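Long-range contacts in transglutaminase elicitor (Phytophthora sojae, PDB 3TW5), which probably crosslinks proteins by joining glutamine side chains to primary amines, and acts as an elicitor of plant defence: residues E20-D25 with A313-G318; A203-A208 with Y304-E309; K239-T244 with K274-W279. The protein carries 1 engineered substitution. One frame throughout, in Å; residues are numbered along the deposited sequence.

Contact 1: residues E20-D25 with A313-G318; sequences EMTLKD and AGEIIG
Glu315 lays the aliphatic part of its side chain against Met21: chi1 of -163°, CG anti to the backbone N, puts Glu315 CG 3.6 Å from Met21 CB, so methylene packs on methylene while the carboxylate is carried past. Glu315 OE1 lies near Thr22 OG1, and the two side chains cross at about a right angle. The backbones are joined by a single beta bridge, Thr22 with Glu315. Its firm bond runs from Ile316 N to Met21 O at 2.8 Å and is nearly straight at 170°; the return bond, from Leu23 N to Gly314 O, is weak at 3.4 Å. Gly314 has a positive phi of 72°, a conformation that glycine adopts easily, and its carbonyl also meets the methyl CG2 of Thr22. Leu23 CB packs on Ile316 CG1 at 4.0 Å, and both branched side chains have further apolar company, Leu23 touching His206 and Leu308, Ile316 touching Ala203 and Ile207. Within the loop, Glu20 OE2 accepts from Thr22 N at 2.9 Å through its anti lone pair. The bridge thus ties the loop between helix 5-15 and strand 29-31 to the start of strand 316-321. Its chemistry is divided: Leu23 and Ile316 are buried, while the like charges of Glu20 and Glu315 are not in contact and, on partly exposed residues, can probably be screened by solvent.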
loop_
_atom_site.group_PDB
_atom_site.type_symbol
_atom_site.label_atom_id
_atom_site.label_comp_id
_atom_site.label_asym_id
_atom_site.label_seq_id
_atom_site.Cartn_x
_atom_site.Cartn_y
_atom_site.Cartn_z
ATOM N N GLU A 20 16.325 16.375 -5.105
ATOM C CA GLU A 20 16.383 17.778 -4.701
ATOM C C GLU A 20 16.360 17.873 -3.175
ATOM O O GLU A 20 15.479 17.311 -2.521
ATOM C CB GLU A 20 15.248 18.595 -5.334
ATOM C CG GLU A 20 15.277 20.092 -4.998
ATOM C CD GLU A 20 16.603 20.758 -5.346
ATOM O OE1 GLU A 20 16.848 21.017 -6.544
ATOM O OE2 GLU A 20 17.398 21.029 -4.419
ATOM N N MET A 21 17.339 18.583 -2.621
ATOM C CA MET A 21 17.546 18.633 -1.175
ATOM C C MET A 21 17.373 20.045 -0.606
ATOM O O MET A 21 17.359 20.229 0.613
ATOM C CB MET A 21 18.937 18.096 -0.825
ATOM C CG MET A 21 19.264 16.731 -1.421
ATOM S SD MET A 21 18.877 15.345 -0.338
ATOM C CE MET A 21 20.327 15.323 0.716
ATOM N N THR A 22 17.250 21.031 -1.493
ATOM C CA THR A 22 17.031 22.422 -1.094
ATOM C C THR A 22 15.534 22.671 -0.943
ATOM O O THR A 22 14.788 22.643 -1.928
ATOM C CB THR A 22 17.651 23.414 -2.107
ATOM O OG1 THR A 22 19.041 23.116 -2.282
ATOM C CG2 THR A 22 17.511 24.848 -1.620
ATOM N N LEU A 23 15.107 22.915 0.295
ATOM C CA LEU A 23 13.687 23.027 0.639
ATOM C C LEU A 23 12.906 23.998 -0.245
ATOM O O LEU A 23 11.813 23.668 -0.708
ATOM C CB LEU A 23 13.520 23.393 2.117
ATOM C CG LEU A 23 12.109 23.571 2.694
ATOM C CD1 LEU A 23 11.231 22.339 2.500
ATOM C CD2 LEU A 23 12.200 23.927 4.165
ATOM N N LYS A 24 13.472 25.185 -0.477
ATOM C CA LYS A 24 12.812 26.238 -1.261
ATOM C C LYS A 24 12.598 25.846 -2.728
ATOM O O LYS A 24 11.743 26.418 -3.410
ATOM C CB LYS A 24 13.596 27.552 -1.171
ATOM N N ASP A 25 13.368 24.868 -3.200
ATOM C CA ASP A 25 13.269 24.392 -4.580
ATOM C C ASP A 25 12.358 23.169 -4.738
ATOM O O ASP A 25 12.078 22.744 -5.861
ATOM C CB ASP A 25 14.664 24.091 -5.145
ATOM C CG ASP A 25 15.543 25.330 -5.232
ATOM O OD1 ASP A 25 14.995 26.456 -5.216
ATOM O OD2 ASP A 25 16.784 25.176 -5.321
ATOM N N ALA A 313 23.066 26.932 3.229
ATOM C CA ALA A 313 22.582 26.918 1.848
ATOM C C ALA A 313 21.088 26.602 1.752
ATOM O O ALA A 313 20.534 26.525 0.653
ATOM C CB ALA A 313 23.395 25.933 1.009
ATOM N N GLY A 314 20.441 26.421 2.903
ATOM C CA GLY A 314 19.010 26.121 2.956
ATOM C C GLY A 314 18.693 24.711 2.499
ATOM O O GLY A 314 17.599 24.437 1.994
ATOM N N GLU A 315 19.662 23.819 2.679
ATOM C CA GLU A 315 19.524 22.427 2.286
ATOM C C GLU A 315 19.086 21.581 3.478
ATOM O O GLU A 315 19.581 21.763 4.589
ATOM C CB GLU A 315 20.845 21.917 1.708
ATOM C CG GLU A 315 20.716 20.634 0.908
ATOM C CD GLU A 315 21.810 20.470 -0.134
ATOM O OE1 GLU A 315 21.868 21.289 -1.081
ATOM O OE2 GLU A 315 22.600 19.507 -0.014
ATOM N N ILE A 316 18.147 20.668 3.240
ATOM C CA ILE A 316 17.636 19.784 4.286
ATOM C C ILE A 316 18.702 18.768 4.689
ATOM O O ILE A 316 19.138 17.952 3.872
ATOM C CB ILE A 316 16.354 19.041 3.847
ATOM C CG1 ILE A 316 15.310 20.022 3.314
ATOM C CG2 ILE A 316 15.785 18.238 5.011
ATOM C CD1 ILE A 316 14.256 19.381 2.446
ATOM N N ILE A 317 19.117 18.835 5.952
ATOM C CA ILE A 317 20.165 17.960 6.484
ATOM C C ILE A 317 19.656 17.048 7.602
ATOM O O ILE A 317 20.386 16.179 8.088
ATOM C CB ILE A 317 21.387 18.763 6.990
ATOM C CG1 ILE A 317 20.975 19.760 8.077
ATOM C CG2 ILE A 317 22.086 19.459 5.829
ATOM C CD1 ILE A 317 22.106 20.168 8.995
ATOM N N GLY A 318 18.405 17.253 8.005
ATOM C CA GLY A 318 17.819 16.496 9.101
ATOM C C GLY A 318 16.424 16.949 9.470
ATOM O O GLY A 318 15.839 17.798 8.800
#

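Contact 2: residues A203-A208 with Y304-E309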
loop_
_atom_site.group_PDB
_atom_site.type_symbol
_atom_site.label_atom_id
_atom_site.label_comp_id
_atom_site.label_asym_id
_atom_site.label_seq_id
_atom_site.Cartn_x
_atom_site.Cartn_y
_atom_site.Cartn_z
ATOM N N ALA A 203 13.019 14.229 7.594
ATOM C CA ALA A 203 13.784 14.816 6.496
ATOM C C ALA A 203 13.658 13.922 5.273
ATOM O O ALA A 203 13.316 14.392 4.185
ATOM C CB ALA A 203 15.240 14.990 6.875
ATOM N N TYR A 204 13.914 12.628 5.464
ATOM C CA TYR A 204 13.777 11.670 4.380
ATOM C C TYR A 204 12.339 11.627 3.860
ATOM O O TYR A 204 12.116 11.645 2.650
ATOM C CB TYR A 204 14.272 10.268 4.771
ATOM C CG TYR A 204 14.002 9.273 3.674
ATOM C CD1 TYR A 204 14.705 9.331 2.473
ATOM C CD2 TYR A 204 13.002 8.316 3.807
ATOM C CE1 TYR A 204 14.439 8.450 1.445
ATOM C CE2 TYR A 204 12.727 7.423 2.781
ATOM C CZ TYR A 204 13.451 7.498 1.604
ATOM O OH TYR A 204 13.184 6.624 0.581
ATOM N N PHE A 205 11.373 11.588 4.773
ATOM C CA PHE A 205 9.961 11.567 4.396
ATOM C C PHE A 205 9.613 12.708 3.434
ATOM O O PHE A 205 9.052 12.467 2.362
ATOM C CB PHE A 205 9.058 11.603 5.638
ATOM C CG PHE A 205 7.591 11.736 5.322
ATOM C CD1 PHE A 205 6.871 10.656 4.818
ATOM C CD2 PHE A 205 6.929 12.940 5.528
ATOM C CE1 PHE A 205 5.515 10.780 4.523
ATOM C CE2 PHE A 205 5.575 13.069 5.234
ATOM C CZ PHE A 205 4.869 11.987 4.731
ATOM N N HIS A 206 9.961 13.937 3.818
ATOM C CA HIS A 206 9.676 15.121 3.004
ATOM C C HIS A 206 10.396 15.065 1.660
ATOM O O HIS A 206 9.765 15.225 0.617
ATOM C CB HIS A 206 10.035 16.410 3.759
ATOM C CG HIS A 206 9.504 17.659 3.118
ATOM N ND1 HIS A 206 8.270 18.189 3.429
ATOM C CD2 HIS A 206 10.043 18.483 2.188
ATOM C CE1 HIS A 206 8.070 19.285 2.716
ATOM N NE2 HIS A 206 9.131 19.485 1.954
ATOM N N ILE A 207 11.707 14.820 1.693
ATOM C CA ILE A 207 12.530 14.754 0.481
ATOM C C ILE A 207 11.998 13.715 -0.513
ATOM O O ILE A 207 11.849 14.007 -1.699
ATOM C CB ILE A 207 14.025 14.485 0.812
ATOM C CG1 ILE A 207 14.634 15.687 1.545
ATOM C CG2 ILE A 207 14.825 14.174 -0.459
ATOM C CD1 ILE A 207 15.913 15.377 2.300
ATOM N N ALA A 208 11.697 12.515 -0.017
ATOM C CA ALA A 208 11.165 11.438 -0.849
ATOM C C ALA A 208 9.793 11.785 -1.420
ATOM O O ALA A 208 9.580 11.673 -2.625
ATOM C CB ALA A 208 11.109 10.128 -0.066
ATOM N N TYR A 304 0.970 15.411 9.019
ATOM C CA TYR A 304 2.225 15.148 9.704
ATOM C C TYR A 304 2.914 16.460 10.023
ATOM O O TYR A 304 2.943 17.378 9.200
ATOM C CB TYR A 304 3.132 14.245 8.864
ATOM C CG TYR A 304 2.522 12.898 8.563
ATOM C CD1 TYR A 304 2.392 11.932 9.563
ATOM C CD2 TYR A 304 2.062 12.590 7.284
ATOM C CE1 TYR A 304 1.823 10.693 9.295
ATOM C CE2 TYR A 304 1.493 11.350 7.004
ATOM C CZ TYR A 304 1.378 10.408 8.015
ATOM O OH TYR A 304 0.817 9.182 7.748
ATOM N N TYR A 305 3.460 16.536 11.229
ATOM C CA TYR A 305 4.064 17.755 11.741
ATOM C C TYR A 305 5.509 17.458 12.101
ATOM O O TYR A 305 5.791 16.520 12.850
ATOM C CB TYR A 305 3.289 18.261 12.965
ATOM C CG TYR A 305 1.785 18.176 12.812
ATOM C CD1 TYR A 305 1.055 19.240 12.279
ATOM C CD2 TYR A 305 1.092 17.022 13.184
ATOM C CE1 TYR A 305 -0.326 19.160 12.128
ATOM C CE2 TYR A 305 -0.286 16.929 13.036
ATOM C CZ TYR A 305 -0.989 18.001 12.509
ATOM O OH TYR A 305 -2.357 17.906 12.364
ATOM N N TYR A 306 6.420 18.257 11.559
ATOM C CA TYR A 306 7.839 18.048 11.785
ATOM C C TYR A 306 8.668 19.314 11.611
ATOM O O TYR A 306 8.291 20.227 10.871
ATOM C CB TYR A 306 8.377 16.925 10.884
ATOM C CG TYR A 306 7.945 16.987 9.431
ATOM C CD1 TYR A 306 6.771 16.365 9.003
ATOM C CD2 TYR A 306 8.722 17.650 8.481
ATOM C CE1 TYR A 306 6.374 16.414 7.668
ATOM C CE2 TYR A 306 8.336 17.702 7.142
ATOM C CZ TYR A 306 7.161 17.083 6.745
ATOM O OH TYR A 306 6.781 17.133 5.425
ATOM N N LEU A 307 9.789 19.361 12.322
ATOM C CA LEU A 307 10.794 20.394 12.127
ATOM C C LEU A 307 11.825 19.870 11.146
ATOM O O LEU A 307 12.372 18.789 11.344
ATOM C CB LEU A 307 11.491 20.735 13.451
ATOM C CG LEU A 307 10.742 21.433 14.589
ATOM C CD1 LEU A 307 11.588 21.404 15.854
ATOM C CD2 LEU A 307 10.372 22.867 14.217
ATOM N N LEU A 308 12.081 20.626 10.086
ATOM C CA LEU A 308 13.169 20.300 9.171
ATOM C C LEU A 308 14.411 21.103 9.534
ATOM O O LEU A 308 14.321 22.297 9.838
ATOM C CB LEU A 308 12.766 20.562 7.718
ATOM C CG LEU A 308 11.747 19.625 7.063
ATOM C CD1 LEU A 308 11.494 20.051 5.626
ATOM C CD2 LEU A 308 12.207 18.175 7.113
ATOM N N GLU A 309 15.565 20.443 9.514
ATOM C CA GLU A 309 16.833 21.105 9.801
ATOM C C GLU A 309 17.505 21.562 8.514
ATOM O O GLU A 309 17.695 20.772 7.586
ATOM C CB GLU A 309 17.762 20.183 10.584
ATOM C CG GLU A 309 17.257 19.831 11.968
ATOM C CD GLU A 309 17.853 18.543 12.496
ATOM O OE1 GLU A 309 18.805 18.026 11.879
ATOM O OE2 GLU A 309 17.370 18.044 13.532
#
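Tyr306 and His206 join helix 202-215 to strand 299-310 in a helix-on-sheet packing, in which the axes of 203-208 and 304-309 cross at 87° and pass 9.4 Å apart. Alternate strand residues Tyr304, Tyr306 and Leu308 face the helix, which answers with Ala203, Phe205 and His206; all six are buried. The polar link is one hydrogen bond between His206 ND1 and Tyr306 OH, 2.7 Å long, in which either atom could be the donor. The hydroxyl lies at the edge of the imidazole and in its plane, and it also bonds Ser275 OG, so this buried oxygen has two partners. Tyrosine suits the place because its ring carries a hydroxyl from the sheet out to the helix. Aromatic contacts follow on Phe205. Its CZ comes 3.8 Å from Tyr304 CD2 with the rings oblique, and Tyr306 CE1 approaches the rim of Phe205 near the ring plane, 4.1 Å from Phe205 CD2. Apolar contacts come from the two methyls of Leu308, a branched residue able to serve two neighbours at once. Leu308 CD2 rests 3.8 Å from Ala203 CA, where the small alanine lets the methyl reach the helix backbone. Leu308 CD1 makes a CH-pi contact with His206, standing over one imidazole face 4.1 Å from the ring centroid and 16° off its normal.

Contact 3: residues K239-T244 with K274-W279; sequences KVYEQT and KSRLSW
Chi1 of -83° sets Tyr241 CG anti to its carbonyl carbon, beside the backbone N, and chi1 of 157° sets Arg276 CG anti to its backbone N. The two side chains lie side by side, pointing the same way. Tyr241 CE1 approaches Arg276 CB at 3.6 Å, and Tyr241 OH comes 3.9 Å from Arg276 CD, so the ring packs on the aliphatic part of the arginine. Tyr303 adds an edge-to-face partner for Tyr241 and cation-pi contacts with Arg276 and Lys274. Long side chains with apolar stems suit this partly solvent-facing surface, where Glu242 CB also meets Lys274 CB. On the other face Val240 and Ser275 form a non-hydrogen-bonded pair, and the small Ser275 turns its OG to Tyr306 OH. The backbones run antiparallel: Lys239 and Arg276 exchange two bonds, Arg276 N reaching Lys239 O at 2.8 Å. Further on, Lys274 O accepts from both Tyr241 N, at 2.7 Å, and Glu242 N, at 3.0 Å, while Lys274 N returns a bond to Glu242 O. Tyr241, with psi -25°, is position 1 and Glu242 position 2. Two residues set opposite one define a classic beta bulge, here between strands 232-246 and 269-280 of the antiparallel sheet.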
loop_
_atom_site.group_PDB
_atom_site.type_symbol
_atom_site.label_atom_id
_atom_site.label_comp_id
_atom_site.label_asym_id
_atom_site.label_seq_id
_atom_site.Cartn_x
_atom_site.Cartn_y
_atom_site.Cartn_z
ATOM N N LYS A 239 0.840 16.903 -0.132
ATOM C CA LYS A 239 0.701 18.360 -0.138
ATOM C C LYS A 239 1.250 18.994 1.136
ATOM O O LYS A 239 0.964 18.536 2.241
ATOM C CB LYS A 239 -0.757 18.775 -0.354
ATOM C CG LYS A 239 -0.930 20.259 -0.638
ATOM C CD LYS A 239 -2.384 20.646 -0.838
ATOM C CE LYS A 239 -2.486 22.119 -1.221
ATOM N NZ LYS A 239 -3.861 22.509 -1.635
ATOM N N VAL A 240 2.050 20.043 0.958
ATOM C CA VAL A 240 2.570 20.835 2.065
ATOM C C VAL A 240 1.561 21.935 2.386
ATOM O O VAL A 240 1.229 22.758 1.527
ATOM C CB VAL A 240 3.949 21.457 1.728
ATOM C CG1 VAL A 240 4.484 22.264 2.907
ATOM C CG2 VAL A 240 4.944 20.376 1.330
ATOM N N TYR A 241 1.072 21.934 3.621
ATOM C CA TYR A 241 0.050 22.883 4.054
ATOM C C TYR A 241 0.631 24.115 4.745
ATOM O O TYR A 241 0.008 25.175 4.747
ATOM C CB TYR A 241 -0.962 22.191 4.967
ATOM C CG TYR A 241 -2.055 21.446 4.230
ATOM C CD1 TYR A 241 -1.780 20.276 3.520
ATOM C CD2 TYR A 241 -3.371 21.905 4.255
ATOM C CE1 TYR A 241 -2.788 19.587 2.845
ATOM C CE2 TYR A 241 -4.385 21.223 3.587
ATOM C CZ TYR A 241 -4.087 20.068 2.885
ATOM O OH TYR A 241 -5.091 19.396 2.227
ATOM N N GLU A 242 1.819 23.973 5.329
ATOM C CA GLU A 242 2.462 25.074 6.037
ATOM C C GLU A 242 3.980 24.929 6.107
ATOM O O GLU A 242 4.499 23.867 6.454
ATOM C CB GLU A 242 1.893 25.200 7.454
ATOM C CG GLU A 242 2.281 26.491 8.168
ATOM C CD GLU A 242 2.025 26.450 9.663
ATOM O OE1 GLU A 242 0.920 26.034 10.081
ATOM O OE2 GLU A 242 2.933 26.850 10.421
ATOM N N GLN A 243 4.678 26.009 5.769
ATOM C CA GLN A 243 6.108 26.137 6.022
ATOM C C GLN A 243 6.328 27.407 6.828
ATOM O O GLN A 243 5.940 28.498 6.401
ATOM C CB GLN A 243 6.901 26.207 4.719
ATOM C CG GLN A 243 6.959 24.906 3.943
ATOM C CD GLN A 243 7.730 25.040 2.645
ATOM O OE1 GLN A 243 8.882 25.477 2.633
ATOM N NE2 GLN A 243 7.098 24.662 1.541
ATOM N N THR A 244 6.936 27.259 8.000
ATOM C CA THR A 244 7.190 28.387 8.887
ATOM C C THR A 244 8.634 28.341 9.362
ATOM O O THR A 244 9.013 27.454 10.126
ATOM C CB THR A 244 6.223 28.388 10.094
ATOM O OG1 THR A 244 4.869 28.398 9.627
ATOM C CG2 THR A 244 6.454 29.606 10.976
ATOM N N LYS A 274 3.919 21.413 8.165
ATOM C CA LYS A 274 2.720 20.606 8.275
ATOM C C LYS A 274 2.336 20.189 6.865
ATOM O O LYS A 274 2.105 21.037 5.997
ATOM C CB LYS A 274 1.592 21.402 8.930
ATOM C CG LYS A 274 0.218 20.741 8.855
ATOM C CD LYS A 274 -0.844 21.637 9.473
ATOM C CE LYS A 274 -2.239 21.157 9.139
ATOM N NZ LYS A 274 -3.272 21.958 9.836
ATOM N N SER A 275 2.292 18.878 6.640
ATOM C CA SER A 275 1.995 18.320 5.321
ATOM C C SER A 275 1.039 17.145 5.434
ATOM O O SER A 275 0.916 16.538 6.499
ATOM C CB SER A 275 3.281 17.890 4.612
ATOM O OG SER A 275 3.990 16.935 5.378
ATOM N N ARG A 276 0.363 16.832 4.333
ATOM C CA ARG A 276 -0.595 15.735 4.308
ATOM C C ARG A 276 -0.259 14.720 3.222
ATOM O O ARG A 276 -0.035 15.077 2.062
ATOM C CB ARG A 276 -2.024 16.266 4.149
ATOM C CG ARG A 276 -3.022 15.274 3.561
ATOM C CD ARG A 276 -4.432 15.815 3.609
ATOM N NE ARG A 276 -5.102 15.409 4.839
ATOM C CZ ARG A 276 -6.103 14.534 4.894
ATOM N NH1 ARG A 276 -6.572 13.977 3.781
ATOM N NH2 ARG A 276 -6.644 14.225 6.066
ATOM N N LEU A 277 -0.218 13.454 3.625
ATOM C CA LEU A 277 -0.071 12.342 2.701
ATOM C C LEU A 277 -1.454 11.790 2.387
ATOM O O LEU A 277 -2.294 11.668 3.277
ATOM C CB LEU A 277 0.819 11.259 3.315
ATOM C CG LEU A 277 1.382 10.167 2.401
ATOM C CD1 LEU A 277 2.333 10.751 1.368
ATOM C CD2 LEU A 277 2.082 9.100 3.229
ATOM N N SER A 278 -1.693 11.466 1.121
ATOM C CA SER A 278 -2.995 10.961 0.692
ATOM C C SER A 278 -2.866 9.594 0.032
ATOM O O SER A 278 -2.108 9.429 -0.923
ATOM C CB SER A 278 -3.669 11.950 -0.261
ATOM O OG SER A 278 -3.680 13.255 0.290
ATOM N N TRP A 279 -3.611 8.621 0.544
ATOM C CA TRP A 279 -3.554 7.262 0.023
ATOM C C TRP A 279 -4.931 6.664 -0.218
ATOM O O TRP A 279 -5.941 7.175 0.273
ATOM C CB TRP A 279 -2.748 6.363 0.959
ATOM C CG TRP A 279 -3.334 6.223 2.324
ATOM C CD1 TRP A 279 -4.289 5.334 2.716
ATOM C CD2 TRP A 279 -2.991 6.985 3.486
ATOM N NE1 TRP A 279 -4.565 5.493 4.053
ATOM C CE2 TRP A 279 -3.784 6.501 4.550
ATOM C CE3 TRP A 279 -2.091 8.032 3.733
ATOM C CZ2 TRP A 279 -3.707 7.025 5.842
ATOM C CZ3 TRP A 279 -2.014 8.554 5.019
ATOM C CH2 TRP A 279 -2.821 8.049 6.058
#

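Overall arrangement
All three contacts reach the same antiparallel sheet, on one side of the chain's centre. Across it run strands 232-246, 269-280, 299-310 and 316-321 in that order: contact 3 joins the first two, contact 2 sets helix 202-215 against the third, and contact 1 ties the loop after helix 5-15 to the start of the fourth. Centres of contacts 2 and 3 are about 10 Å apart, those of 1 and 2 about 11 Å, and those of 1 and 3 about 16 Å. Along the chain, 20-25 comes first and 313-318 last, enclosing the segments of contact 2, which in turn enclose those of contact 3. Helix 202-215 and the 20-25 loop thus pack against neighbouring strands, joining early and late parts of the chain.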